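Local atomic coordinates of glucoamylase (Thermoanaerobacterium thermosaccharolyticum, PDB entry 1LF6), a protein that hydrolyses terminal alpha-1,4-linked glucose units from the non-reducing ends of starch-like chains, releasing beta-D-glucose as a family GH15 glucoamylase. Residues I67-V72 and H158-G163; V47-F52 and D310-G315; N207-D212 and N229-A234; I634-W639 and S650-A655; G41-Y46 and I124-K129. All coordinates share one frame; numbering follows the deposited sequence.

Interaction 1 (I67-V72 and H158-G163)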
# COMPACT_ATOMS: atom_id res chain seq x y z
N ILE A 67 -5.36 -10.86 -0.37
CA ILE A 67 -4.81 -9.56 -0.70
C ILE A 67 -3.34 -9.58 -1.17
O ILE A 67 -2.82 -8.56 -1.60
CB ILE A 67 -4.99 -8.58 0.49
CG1 ILE A 67 -4.96 -7.14 -0.01
CG2 ILE A 67 -3.92 -8.84 1.55
CD1 ILE A 67 -5.40 -6.14 1.04
N ASP A 68 -2.69 -10.73 -1.09
CA ASP A 68 -1.30 -10.83 -1.55
C ASP A 68 -1.20 -11.73 -2.79
O ASP A 68 -0.11 -12.16 -3.17
CB ASP A 68 -0.38 -11.35 -0.43
CG ASP A 68 -0.53 -12.84 -0.18
OD1 ASP A 68 -1.61 -13.40 -0.47
OD2 ASP A 68 0.44 -13.45 0.32
N THR A 69 -2.35 -11.99 -3.41
CA THR A 69 -2.38 -12.82 -4.61
C THR A 69 -2.90 -12.00 -5.80
O THR A 69 -4.11 -11.92 -6.03
CB THR A 69 -3.29 -14.06 -4.42
OG1 THR A 69 -2.90 -14.74 -3.22
CG2 THR A 69 -3.13 -15.03 -5.60
N ALA A 70 -1.98 -11.38 -6.52
CA ALA A 70 -2.33 -10.60 -7.69
C ALA A 70 -2.51 -11.59 -8.83
O ALA A 70 -1.73 -12.53 -8.98
CB ALA A 70 -1.22 -9.61 -8.02
N ASP A 71 -3.54 -11.38 -9.64
CA ASP A 71 -3.84 -12.28 -10.74
C ASP A 71 -3.92 -11.55 -12.07
O ASP A 71 -3.95 -12.16 -13.13
CB ASP A 71 -5.18 -12.98 -10.49
CG ASP A 71 -5.18 -13.79 -9.22
OD1 ASP A 71 -6.01 -13.50 -8.34
OD2 ASP A 71 -4.35 -14.71 -9.10
N VAL A 72 -3.97 -10.22 -11.99
CA VAL A 72 -4.09 -9.40 -13.18
C VAL A 72 -3.06 -8.28 -13.21
O VAL A 72 -2.73 -7.70 -12.18
CB VAL A 72 -5.50 -8.77 -13.24
CG1 VAL A 72 -5.65 -7.91 -14.49
CG2 VAL A 72 -6.56 -9.87 -13.21
N HIS A 158 -2.07 -12.31 -14.99
CA HIS A 158 -0.81 -12.69 -14.35
C HIS A 158 -1.23 -13.48 -13.13
O HIS A 158 -0.95 -13.10 -11.99
CB HIS A 158 -0.02 -11.46 -13.90
CG HIS A 158 0.75 -10.80 -14.99
ND1 HIS A 158 1.83 -9.99 -14.75
CD2 HIS A 158 0.57 -10.81 -16.34
CE1 HIS A 158 2.30 -9.53 -15.90
NE2 HIS A 158 1.55 -10.01 -16.88
N ILE A 159 -1.92 -14.59 -13.37
CA ILE A 159 -2.43 -15.43 -12.30
C ILE A 159 -1.39 -15.89 -11.30
O ILE A 159 -0.29 -16.33 -11.67
CB ILE A 159 -3.19 -16.64 -12.89
CG1 ILE A 159 -4.25 -16.12 -13.86
CG2 ILE A 159 -3.85 -17.45 -11.77
CD1 ILE A 159 -4.90 -17.20 -14.69
N LYS A 160 -1.74 -15.78 -10.03
CA LYS A 160 -0.87 -16.15 -8.93
C LYS A 160 0.50 -15.47 -8.97
O LYS A 160 1.54 -16.12 -8.89
CB LYS A 160 -0.71 -17.67 -8.85
CG LYS A 160 -1.88 -18.36 -8.19
CD LYS A 160 -1.47 -19.73 -7.66
CE LYS A 160 -2.49 -20.27 -6.68
NZ LYS A 160 -2.01 -21.52 -6.02
N ASN A 161 0.47 -14.15 -9.10
CA ASN A 161 1.68 -13.32 -9.11
C ASN A 161 2.74 -13.57 -10.17
O ASN A 161 3.92 -13.34 -9.93
CB ASN A 161 2.35 -13.39 -7.73
CG ASN A 161 1.42 -12.97 -6.61
OD1 ASN A 161 1.05 -13.77 -5.77
ND2 ASN A 161 1.04 -11.70 -6.61
N GLN A 162 2.34 -14.02 -11.36
CA GLN A 162 3.31 -14.24 -12.42
C GLN A 162 2.67 -14.10 -13.79
O GLN A 162 1.59 -14.64 -14.04
CB GLN A 162 4.01 -15.60 -12.28
CG GLN A 162 3.21 -16.80 -12.73
CD GLN A 162 4.06 -18.06 -12.78
OE1 GLN A 162 4.58 -18.50 -11.75
NE2 GLN A 162 4.21 -18.63 -13.97
N GLY A 163 3.34 -13.38 -14.68
CA GLY A 163 2.82 -13.17 -16.01
C GLY A 163 3.11 -14.28 -16.99
O GLY A 163 2.43 -14.41 -18.01
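The flat carboxylate of Asp-71 meets the backbone of Lys-160 through the anti lone pair of OD2, which takes a nearly straight hydrogen bond from Lys-160 N at 3.0 Å (171° at the hydrogen). CG of Asp-71 stands anti to its own carbonyl carbon (chi1 -60°), which brings it toward Lys-160. CG2 of Ile-159 packs 3.9 Å from Asp-71 OD2. The imidazole of His-158 has Gly-163 CA 3.2 Å above the centre of one face; Trp-32 meets the ring edge to face, and NE2 bonds Asp-30. The amide of Asn-161 lies against the other backbone, its CG 3.8 Å from Ala-70 N. Two backbone bonds fix the register: Asn-161 N to Ala-70 O at 2.7 Å, and His-158 N to Asp-71 O at 2.6 Å, the latter donor standing well above the carbonyl plane. Lys-160 and Asn-161 both have left-handed backbone angles, which turn the N-H groups of both toward residues 70 and 71. The loop thus curls around the start of strand 70-80, which runs between strands 58-63 and 150-157 in the seven-stranded sheet, while Asp-71, Ile-159 and Lys-160 all reach Val-186 on strand 186-192 of the other sheet.

Interaction 2 (V47-F52 and D310-G315)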
# COMPACT_ATOMS: atom_id res chain seq x y z
N VAL A 47 -16.94 -11.62 2.29
CA VAL A 47 -17.42 -12.55 1.28
C VAL A 47 -16.75 -12.32 -0.08
O VAL A 47 -16.18 -13.24 -0.66
CB VAL A 47 -18.96 -12.43 1.10
CG1 VAL A 47 -19.45 -13.49 0.12
CG2 VAL A 47 -19.65 -12.58 2.45
N SER A 48 -16.83 -11.09 -0.58
CA SER A 48 -16.24 -10.74 -1.87
C SER A 48 -14.73 -10.59 -1.72
O SER A 48 -14.23 -9.52 -1.35
CB SER A 48 -16.84 -9.43 -2.39
OG SER A 48 -16.32 -9.11 -3.67
N LYS A 49 -14.00 -11.66 -2.03
CA LYS A 49 -12.55 -11.66 -1.91
C LYS A 49 -11.83 -11.21 -3.19
O LYS A 49 -11.05 -11.96 -3.77
CB LYS A 49 -12.06 -13.05 -1.49
CG LYS A 49 -12.69 -13.56 -0.19
CD LYS A 49 -11.91 -14.76 0.34
CE LYS A 49 -12.69 -15.53 1.39
NZ LYS A 49 -13.36 -14.68 2.41
N VAL A 50 -12.11 -9.99 -3.61
CA VAL A 50 -11.50 -9.39 -4.79
C VAL A 50 -11.10 -7.95 -4.50
O VAL A 50 -11.89 -7.17 -3.97
CB VAL A 50 -12.48 -9.38 -5.99
CG1 VAL A 50 -11.88 -8.60 -7.15
CG2 VAL A 50 -12.80 -10.81 -6.42
N TRP A 51 -9.86 -7.60 -4.85
CA TRP A 51 -9.35 -6.24 -4.66
C TRP A 51 -8.89 -5.73 -6.01
O TRP A 51 -8.39 -6.51 -6.82
CB TRP A 51 -8.13 -6.24 -3.74
CG TRP A 51 -8.38 -6.57 -2.30
CD1 TRP A 51 -8.43 -5.70 -1.26
CD2 TRP A 51 -8.49 -7.88 -1.74
NE1 TRP A 51 -8.57 -6.38 -0.08
CE2 TRP A 51 -8.60 -7.72 -0.34
CE3 TRP A 51 -8.51 -9.17 -2.28
CZ2 TRP A 51 -8.73 -8.81 0.52
CZ3 TRP A 51 -8.63 -10.26 -1.42
CH2 TRP A 51 -8.74 -10.07 -0.03
N PHE A 52 -9.04 -4.44 -6.26
CA PHE A 52 -8.58 -3.86 -7.52
C PHE A 52 -7.81 -2.56 -7.28
O PHE A 52 -7.95 -1.94 -6.22
CB PHE A 52 -9.76 -3.56 -8.46
CG PHE A 52 -10.69 -2.49 -7.96
CD1 PHE A 52 -11.76 -2.81 -7.13
CD2 PHE A 52 -10.49 -1.16 -8.31
CE1 PHE A 52 -12.61 -1.82 -6.65
CE2 PHE A 52 -11.34 -0.16 -7.83
CZ PHE A 52 -12.40 -0.50 -7.00
N ASP A 310 -6.47 -8.63 4.78
CA ASP A 310 -6.78 -9.84 4.02
C ASP A 310 -8.14 -10.26 4.54
O ASP A 310 -8.49 -9.98 5.69
CB ASP A 310 -5.75 -10.95 4.27
CG ASP A 310 -6.04 -12.19 3.42
OD1 ASP A 310 -6.14 -12.06 2.19
OD2 ASP A 310 -6.16 -13.29 4.00
N LYS A 311 -8.93 -10.93 3.70
CA LYS A 311 -10.26 -11.34 4.13
C LYS A 311 -10.33 -12.76 4.67
O LYS A 311 -11.38 -13.21 5.11
CB LYS A 311 -11.24 -11.13 2.98
CG LYS A 311 -11.36 -9.65 2.61
CD LYS A 311 -12.32 -9.39 1.45
CE LYS A 311 -12.44 -7.89 1.21
NZ LYS A 311 -13.44 -7.53 0.17
N THR A 312 -9.19 -13.46 4.65
CA THR A 312 -9.13 -14.82 5.17
C THR A 312 -8.34 -14.79 6.47
O THR A 312 -8.77 -15.32 7.49
CB THR A 312 -8.45 -15.76 4.16
OG1 THR A 312 -9.12 -15.66 2.90
CG2 THR A 312 -8.52 -17.21 4.64
N ASN A 313 -7.17 -14.15 6.44
CA ASN A 313 -6.34 -14.01 7.64
C ASN A 313 -6.64 -12.62 8.17
O ASN A 313 -5.93 -11.66 7.87
CB ASN A 313 -4.86 -14.13 7.29
CG ASN A 313 -4.38 -15.57 7.26
OD1 ASN A 313 -4.17 -16.20 8.30
ND2 ASN A 313 -4.21 -16.11 6.05
N LYS A 314 -7.72 -12.51 8.95
CA LYS A 314 -8.13 -11.23 9.50
C LYS A 314 -7.08 -10.62 10.42
O LYS A 314 -6.42 -11.33 11.18
CB LYS A 314 -9.46 -11.38 10.25
CG LYS A 314 -10.62 -11.83 9.35
CD LYS A 314 -11.92 -11.93 10.14
CE LYS A 314 -13.06 -12.39 9.25
NZ LYS A 314 -14.32 -12.56 10.02
N GLY A 315 -6.93 -9.31 10.35
CA GLY A 315 -5.95 -8.63 11.17
C GLY A 315 -4.66 -8.43 10.39
O GLY A 315 -3.80 -7.64 10.78
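At the seam between the N-terminal beta-sandwich and the catalytic (alpha/alpha) barrel, Lys-311 extends from the barrel's loop 310-315 to the turn at Ser-48 and the indole of Trp-51. Its chain is extended beyond CG, and NZ donates to Ser-48 O at 2.6 Å, close to the line of the carbonyl (162°). The same oxygen accepts a weak bond from Val-50 N, closing the inverse gamma turn centred on Lys-49. NZ also bonds Thr-42 OG1 and Ala-43 O, and weakly Asn-45 O, so several oxygens share this ammonium. On the way there the methylenes run past the indole in the opposite direction: CG lies 3.5 Å from Trp-51 CZ2, and CE sits 3.7 Å above the ring plane, offset toward the rim. A methionine in place of Lys-311 would probably leave the carbonyls of Ser-48 and Ala-43 without their shared charged donor. Alongside, the Lys-49 side chain crosses that of Thr-312 at about a right angle, CE 3.9 Å from OG1, while Lys-49 NZ bonds Tyr-46 O. The barrel loop is itself shaped by Asp-310, whose OD2 accepts from Asn-313 N at 2.8 Å, the signature of an Asx motif.

Interaction 3 (N207-D212 and N229-A234)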
# COMPACT_ATOMS: atom_id res chain seq x y z
N ASN A 207 2.00 -11.94 -31.11
CA ASN A 207 0.77 -11.86 -31.89
C ASN A 207 -0.41 -11.49 -31.00
O ASN A 207 -1.53 -11.94 -31.22
CB ASN A 207 0.50 -13.18 -32.61
CG ASN A 207 0.66 -14.39 -31.70
OD1 ASN A 207 0.18 -14.41 -30.57
ND2 ASN A 207 1.35 -15.41 -32.20
N ASP A 208 -0.15 -10.66 -30.00
CA ASP A 208 -1.19 -10.20 -29.08
C ASP A 208 -2.02 -9.12 -29.77
O ASP A 208 -1.62 -8.58 -30.80
CB ASP A 208 -0.56 -9.64 -27.81
CG ASP A 208 0.50 -8.60 -28.09
OD1 ASP A 208 0.43 -7.50 -27.50
OD2 ASP A 208 1.41 -8.88 -28.89
N ILE A 209 -3.17 -8.80 -29.18
CA ILE A 209 -4.07 -7.80 -29.75
C ILE A 209 -3.36 -6.47 -30.04
O ILE A 209 -3.56 -5.88 -31.10
CB ILE A 209 -5.29 -7.59 -28.79
CG1 ILE A 209 -6.55 -7.27 -29.60
CG2 ILE A 209 -4.98 -6.51 -27.77
CD1 ILE A 209 -6.49 -5.99 -30.40
N MET A 210 -2.50 -6.02 -29.13
CA MET A 210 -1.79 -4.76 -29.31
C MET A 210 -0.87 -4.79 -30.53
O MET A 210 -0.83 -3.83 -31.30
CB MET A 210 -0.95 -4.44 -28.06
CG MET A 210 -0.25 -3.09 -28.08
SD MET A 210 -1.38 -1.68 -27.96
CE MET A 210 -1.44 -1.15 -29.65
N THR A 211 -0.15 -5.88 -30.71
CA THR A 211 0.76 -6.01 -31.84
C THR A 211 -0.02 -6.13 -33.15
O THR A 211 0.37 -5.57 -34.17
CB THR A 211 1.67 -7.26 -31.71
OG1 THR A 211 2.38 -7.21 -30.46
CG2 THR A 211 2.68 -7.30 -32.85
N ASP A 212 -1.13 -6.85 -33.09
CA ASP A 212 -1.97 -7.06 -34.26
C ASP A 212 -2.47 -5.72 -34.81
O ASP A 212 -2.53 -5.53 -36.03
CB ASP A 212 -3.17 -7.95 -33.90
CG ASP A 212 -3.91 -8.46 -35.12
OD1 ASP A 212 -4.92 -9.18 -34.94
OD2 ASP A 212 -3.48 -8.16 -36.26
N ASN A 229 3.11 -15.83 -21.61
CA ASN A 229 2.83 -14.42 -21.34
C ASN A 229 1.80 -14.03 -22.39
O ASN A 229 2.14 -13.59 -23.49
CB ASN A 229 4.09 -13.56 -21.47
CG ASN A 229 4.91 -13.53 -20.20
OD1 ASN A 229 5.67 -14.45 -19.91
ND2 ASN A 229 4.74 -12.47 -19.41
N ILE A 230 0.54 -14.18 -22.04
CA ILE A 230 -0.55 -13.90 -22.97
C ILE A 230 -1.32 -12.62 -22.71
O ILE A 230 -1.20 -11.99 -21.67
CB ILE A 230 -1.54 -15.07 -22.97
CG1 ILE A 230 -2.21 -15.18 -21.60
CG2 ILE A 230 -0.81 -16.37 -23.29
CD1 ILE A 230 -3.28 -16.25 -21.51
N ILE A 231 -2.13 -12.26 -23.70
CA ILE A 231 -2.99 -11.08 -23.63
C ILE A 231 -4.33 -11.47 -24.26
O ILE A 231 -4.39 -11.86 -25.43
CB ILE A 231 -2.37 -9.91 -24.42
CG1 ILE A 231 -1.02 -9.55 -23.80
CG2 ILE A 231 -3.32 -8.71 -24.41
CD1 ILE A 231 -0.29 -8.45 -24.51
N GLU A 232 -5.38 -11.41 -23.47
CA GLU A 232 -6.70 -11.76 -23.96
C GLU A 232 -7.39 -10.51 -24.49
O GLU A 232 -7.85 -9.67 -23.72
CB GLU A 232 -7.50 -12.44 -22.84
CG GLU A 232 -6.80 -13.70 -22.35
CD GLU A 232 -7.67 -14.60 -21.49
OE1 GLU A 232 -7.37 -15.82 -21.45
OE2 GLU A 232 -8.63 -14.11 -20.86
N GLY A 233 -7.41 -10.38 -25.81
CA GLY A 233 -8.00 -9.23 -26.45
C GLY A 233 -9.38 -9.49 -27.04
O GLY A 233 -9.73 -10.63 -27.34
N ALA A 234 -10.16 -8.43 -27.19
CA ALA A 234 -11.50 -8.54 -27.74
C ALA A 234 -11.95 -7.19 -28.27
O ALA A 234 -11.56 -6.14 -27.76
CB ALA A 234 -12.47 -9.02 -26.66
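The backbones approach most closely where the first turn of helix 209-216 sits over strand 230-236, Ile-209 CA lying 5.3 Å from Gly-233 CA and Asp-208 CA 5.8 Å from Ile-231 CA. Absence of a side chain at Gly-233 makes this possible, because a beta-carbon there would run into Ile-209 CB. Instead Ile-209 CB rests 3.9 Å from Gly-233 CA, with CG1 close by. CG2 of Ile-209 lies between the backbone N and the carbonyl carbon and meets Ile-231 CG2 at 4.3 Å. The other half of the contact is Asp-208, the N-cap of the helix, crossing Ile-231 obliquely. The methyl CD1 of Ile-231 comes to 3.5 Å from Asp-208 CB and to 3.2 Å from Asp-208 OD1, so a methyl lies against one carboxylate oxygen. The other, OD2, accepts from Thr-211 OG1, though the modelled length is too short to be trusted. Asp-212 N closes the first helical turn on Asp-208 O at 2.9 Å. Beneath the helix Ile-209 continues onto Tyr-152 and Ala-154 of strand 150-157, which is the neighbour of strand 230-236 in the sheet.

Interaction 4 (I634-W639 and S650-A655)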
# COMPACT_ATOMS: atom_id res chain seq x y z
N ILE A 634 -1.81 8.82 -1.04
CA ILE A 634 -0.50 9.33 -0.64
C ILE A 634 0.55 8.27 -0.92
O ILE A 634 0.43 7.11 -0.50
CB ILE A 634 -0.46 9.69 0.87
CG1 ILE A 634 -1.58 10.69 1.20
CG2 ILE A 634 0.90 10.28 1.23
CD1 ILE A 634 -1.70 11.01 2.69
N SER A 635 1.60 8.66 -1.63
CA SER A 635 2.68 7.75 -1.95
C SER A 635 3.71 7.73 -0.84
O SER A 635 3.70 8.57 0.05
CB SER A 635 3.35 8.16 -3.27
OG SER A 635 4.07 9.37 -3.11
N GLU A 636 4.61 6.76 -0.91
CA GLU A 636 5.69 6.64 0.05
C GLU A 636 6.66 7.80 -0.13
O GLU A 636 7.17 8.36 0.85
CB GLU A 636 6.41 5.31 -0.19
CG GLU A 636 7.68 5.12 0.61
CD GLU A 636 8.40 3.84 0.22
OE1 GLU A 636 8.05 2.78 0.76
OE2 GLU A 636 9.30 3.91 -0.65
N GLN A 637 6.90 8.18 -1.38
CA GLN A 637 7.84 9.26 -1.69
C GLN A 637 7.36 10.24 -2.76
O GLN A 637 6.58 9.86 -3.64
CB GLN A 637 9.17 8.66 -2.17
CG GLN A 637 9.82 7.70 -1.20
CD GLN A 637 11.10 7.10 -1.74
OE1 GLN A 637 11.96 7.82 -2.26
NE2 GLN A 637 11.24 5.79 -1.63
N VAL A 638 7.84 11.48 -2.68
CA VAL A 638 7.53 12.53 -3.65
C VAL A 638 8.82 13.24 -4.07
O VAL A 638 9.80 13.25 -3.32
CB VAL A 638 6.55 13.60 -3.07
CG1 VAL A 638 5.22 12.95 -2.69
CG2 VAL A 638 7.19 14.29 -1.87
N TRP A 639 8.81 13.83 -5.26
CA TRP A 639 9.98 14.55 -5.78
C TRP A 639 10.23 15.87 -5.06
O TRP A 639 9.29 16.53 -4.61
CB TRP A 639 9.81 14.83 -7.28
CG TRP A 639 9.75 13.61 -8.13
CD1 TRP A 639 8.64 12.99 -8.62
CD2 TRP A 639 10.87 12.88 -8.64
NE1 TRP A 639 8.99 11.92 -9.41
CE2 TRP A 639 10.36 11.83 -9.44
CE3 TRP A 639 12.26 13.00 -8.50
CZ2 TRP A 639 11.19 10.92 -10.09
CZ3 TRP A 639 13.08 12.09 -9.15
CH2 TRP A 639 12.54 11.06 -9.94
N SER A 650 2.43 3.14 -3.41
CA SER A 650 1.26 3.97 -3.15
C SER A 650 0.02 3.11 -3.40
O SER A 650 -0.03 2.35 -4.36
CB SER A 650 1.22 5.20 -4.06
OG SER A 650 0.65 4.86 -5.30
N PRO A 651 -0.97 3.19 -2.51
CA PRO A 651 -0.95 4.02 -1.30
C PRO A 651 -0.04 3.44 -0.21
O PRO A 651 -0.02 2.22 -0.02
CB PRO A 651 -2.42 4.04 -0.87
CG PRO A 651 -2.95 2.73 -1.38
CD PRO A 651 -2.31 2.63 -2.75
N LEU A 652 0.71 4.29 0.49
CA LEU A 652 1.55 3.81 1.59
C LEU A 652 0.62 3.90 2.80
O LEU A 652 0.35 4.98 3.31
CB LEU A 652 2.78 4.70 1.80
CG LEU A 652 3.75 4.20 2.89
CD1 LEU A 652 4.36 2.87 2.46
CD2 LEU A 652 4.86 5.21 3.13
N ASN A 653 0.13 2.74 3.23
CA ASN A 653 -0.81 2.68 4.34
C ASN A 653 -0.37 3.38 5.61
O ASN A 653 -1.17 4.03 6.28
CB ASN A 653 -1.17 1.22 4.62
CG ASN A 653 -1.94 0.59 3.46
OD1 ASN A 653 -2.59 1.29 2.67
ND2 ASN A 653 -1.87 -0.73 3.34
N TRP A 654 0.91 3.27 5.94
CA TRP A 654 1.46 3.93 7.12
C TRP A 654 1.31 5.45 7.00
O TRP A 654 1.01 6.14 7.98
CB TRP A 654 2.92 3.51 7.28
CG TRP A 654 3.64 4.07 8.47
CD1 TRP A 654 3.13 4.85 9.47
CD2 TRP A 654 5.03 3.91 8.76
NE1 TRP A 654 4.12 5.20 10.36
CE2 TRP A 654 5.30 4.63 9.95
CE3 TRP A 654 6.08 3.22 8.14
CZ2 TRP A 654 6.57 4.68 10.52
CZ3 TRP A 654 7.35 3.28 8.70
CH2 TRP A 654 7.58 4.01 9.88
N ALA A 655 1.52 5.98 5.79
CA ALA A 655 1.40 7.42 5.58
C ALA A 655 -0.05 7.89 5.73
O ALA A 655 -0.31 8.97 6.25
CB ALA A 655 1.93 7.78 4.20
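The carbonyl oxygen of Ile-634 takes a nearly straight hydrogen bond from Leu-652 N at 3.0 Å (168° at the hydrogen). A weaker CA-H...O contact comes from the adjoining residue, Pro-651 CA lying 3.5 Å from Ile-634 O. Leu-652 is the N-cap of helix 653-668 in the (alpha/alpha) barrel, and the peptide before Pro-651 is cis. Ile-634 CG2 faces Ala-655 CB in the first turn of the helix, and Ser-635 CB abuts Ser-650 CB at 3.7 Å, while Ser-650 OG bonds Ala-35 O and Lys-37 N. CG of Leu-652 lies anti to its backbone N (chi1 -176°), and CD2 presses on Glu-636, 3.5 Å from CA, with the two side chains crossing at a slant. The side chain of Glu-636 comes within about 4 Å of that of Trp-325 (nearest atoms), a probable substrate-binding residue, and its OE1 bonds Tyr-337 OH. Leu-652 thus packs against a residue that probably lies close to the sugar site. From the other side, Gln-637 NE2 donates to Glu-636 OE2 at 2.9 Å, which lies in the amide plane. Ser-635 OG reaches over to Gln-637 O at 2.6 Å, approaching from well above that carbonyl's plane.

Interaction 5 (G41-Y46 and I124-K129)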
# COMPACT_ATOMS: atom_id res chain seq x y z
N GLY A 41 -9.60 -0.49 -4.28
CA GLY A 41 -10.90 -0.82 -3.71
C GLY A 41 -11.20 -2.29 -3.53
O GLY A 41 -10.48 -3.16 -4.00
N THR A 42 -12.29 -2.54 -2.82
CA THR A 42 -12.75 -3.89 -2.54
C THR A 42 -14.07 -3.72 -1.81
O THR A 42 -14.33 -2.65 -1.24
CB THR A 42 -11.75 -4.65 -1.63
OG1 THR A 42 -12.12 -6.03 -1.54
CG2 THR A 42 -11.72 -4.04 -0.24
N ALA A 43 -14.92 -4.74 -1.84
CA ALA A 43 -16.19 -4.65 -1.15
C ALA A 43 -15.89 -4.62 0.34
O ALA A 43 -14.94 -5.26 0.80
CB ALA A 43 -17.07 -5.85 -1.49
N ASN A 44 -16.69 -3.87 1.09
CA ASN A 44 -16.49 -3.76 2.53
C ASN A 44 -17.15 -4.93 3.28
O ASN A 44 -18.02 -4.75 4.12
CB ASN A 44 -17.03 -2.41 3.02
CG ASN A 44 -17.00 -2.27 4.53
OD1 ASN A 44 -16.09 -2.75 5.20
ND2 ASN A 44 -18.00 -1.59 5.08
N ASN A 45 -16.71 -6.14 2.93
CA ASN A 45 -17.19 -7.36 3.56
C ASN A 45 -16.17 -8.46 3.30
O ASN A 45 -15.29 -8.30 2.45
CB ASN A 45 -18.59 -7.78 3.04
CG ASN A 45 -18.60 -8.13 1.56
OD1 ASN A 45 -19.19 -7.42 0.75
ND2 ASN A 45 -17.98 -9.25 1.21
N TYR A 46 -16.29 -9.57 4.01
CA TYR A 46 -15.34 -10.67 3.85
C TYR A 46 -15.72 -11.71 2.80
O TYR A 46 -14.91 -12.57 2.44
CB TYR A 46 -15.11 -11.36 5.20
CG TYR A 46 -14.45 -10.45 6.22
CD1 TYR A 46 -15.19 -9.86 7.25
CD2 TYR A 46 -13.10 -10.14 6.13
CE1 TYR A 46 -14.59 -8.99 8.16
CE2 TYR A 46 -12.49 -9.27 7.02
CZ TYR A 46 -13.24 -8.70 8.04
OH TYR A 46 -12.62 -7.84 8.92
N ILE A 124 -15.99 1.81 -11.96
CA ILE A 124 -15.37 0.59 -11.45
C ILE A 124 -15.61 0.32 -9.98
O ILE A 124 -15.48 1.20 -9.14
CB ILE A 124 -13.85 0.63 -11.71
CG1 ILE A 124 -13.59 0.86 -13.21
CG2 ILE A 124 -13.19 -0.67 -11.24
CD1 ILE A 124 -12.15 1.17 -13.55
N PHE A 125 -15.95 -0.94 -9.68
CA PHE A 125 -16.21 -1.39 -8.31
C PHE A 125 -16.39 -2.90 -8.36
O PHE A 125 -16.27 -3.51 -9.42
CB PHE A 125 -17.46 -0.71 -7.75
CG PHE A 125 -18.72 -1.02 -8.52
CD1 PHE A 125 -19.54 -2.08 -8.14
CD2 PHE A 125 -19.07 -0.26 -9.63
CE1 PHE A 125 -20.69 -2.37 -8.87
CE2 PHE A 125 -20.22 -0.54 -10.36
CZ PHE A 125 -21.03 -1.60 -9.98
N THR A 126 -16.69 -3.51 -7.22
CA THR A 126 -16.87 -4.96 -7.20
C THR A 126 -18.26 -5.38 -6.75
O THR A 126 -19.04 -4.57 -6.26
CB THR A 126 -15.84 -5.63 -6.27
OG1 THR A 126 -15.96 -5.09 -4.95
CG2 THR A 126 -14.42 -5.40 -6.79
N ASP A 127 -18.57 -6.66 -6.95
CA ASP A 127 -19.85 -7.23 -6.58
C ASP A 127 -19.76 -7.61 -5.11
O ASP A 127 -18.98 -8.48 -4.72
CB ASP A 127 -20.11 -8.48 -7.45
CG ASP A 127 -21.51 -9.06 -7.24
OD1 ASP A 127 -22.00 -9.74 -8.17
OD2 ASP A 127 -22.10 -8.86 -6.16
N VAL A 128 -20.55 -6.94 -4.27
CA VAL A 128 -20.53 -7.19 -2.84
C VAL A 128 -20.87 -8.63 -2.45
O VAL A 128 -20.46 -9.11 -1.40
CB VAL A 128 -21.50 -6.24 -2.09
CG1 VAL A 128 -21.07 -4.79 -2.30
CG2 VAL A 128 -22.93 -6.46 -2.58
N LYS A 129 -21.60 -9.33 -3.32
CA LYS A 129 -22.01 -10.70 -3.03
C LYS A 129 -21.12 -11.81 -3.56
O LYS A 129 -21.13 -12.92 -3.03
CB LYS A 129 -23.43 -10.95 -3.55
CG LYS A 129 -24.53 -10.40 -2.67
CD LYS A 129 -25.88 -10.84 -3.18
CE LYS A 129 -26.97 -10.61 -2.15
NZ LYS A 129 -28.26 -11.20 -2.59
O HOH W 1 -14.66 -7.11 -3.52
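Ala-43 packs its methyl between two residues of the facing chain, with CB 3.7 Å from Thr-126 OG1 and 3.9 Å from Val-128 CA. A water joins the same two chains, accepting from Ala-43 N at 2.9 Å and from Thr-126 OG1 at 2.8 Å. The Thr-126 hydroxyl lies between its backbone N and carbonyl carbon (chi1 58°), facing Ala-43. Further along, the Asn-45 amide approaches the Val-128 carbonyl, CG lying 3.6 Å from Val-128 O. A leucine in place of Asn-45 would probably leave the Val-128 carbonyl facing hydrocarbon in place of a polar amide. Behind Val-128, the chain is shaped by an Asx turn in which Asp-127 OD2 accepts from Lys-129 N at 2.9 Å, while OD1 forms a salt bridge with Arg-130. Farther out, helix 269-284 packs over the contact, Tyr-276 touching Thr-126 and Glu-279 touching both Asn-45 and Val-128. Strands 39-42 and 118-126 belong to different sheets of the beta-sandwich, so their ends meet here by packing and through water. Because that water accepts from both chains, its own hydrogens are left for other acceptors, and it links an N-H and a hydroxyl whose direct approach has a poor angle for a bond.

How the interactions relate
Interactions 1, 2, 3 and 5 all reach the seven-stranded sheet of the N-terminal domain, whereas interaction 4 lies in the catalytic barrel. Interactions 2 and 5 are the closest pair, with centres about 10 Å apart; their strands 51-55 and 39-42 are neighbours in that sheet, and Val-50 O lies 2.7 Å from Thr-42 OG1. Interaction 2 also touches interaction 1: Asp-310 OD1 is 2.9 Å from Ile-67 N, a probable interdomain hydrogen bond. Interaction 3, centred about 30 Å from interaction 2, touches interaction 1, Gly-163 O packing on Asn-229 ND2. Interaction 4 alone nears the likely active site, Glu-636 being about 9 Å (side chains) from Glu-438, the probable proton donor.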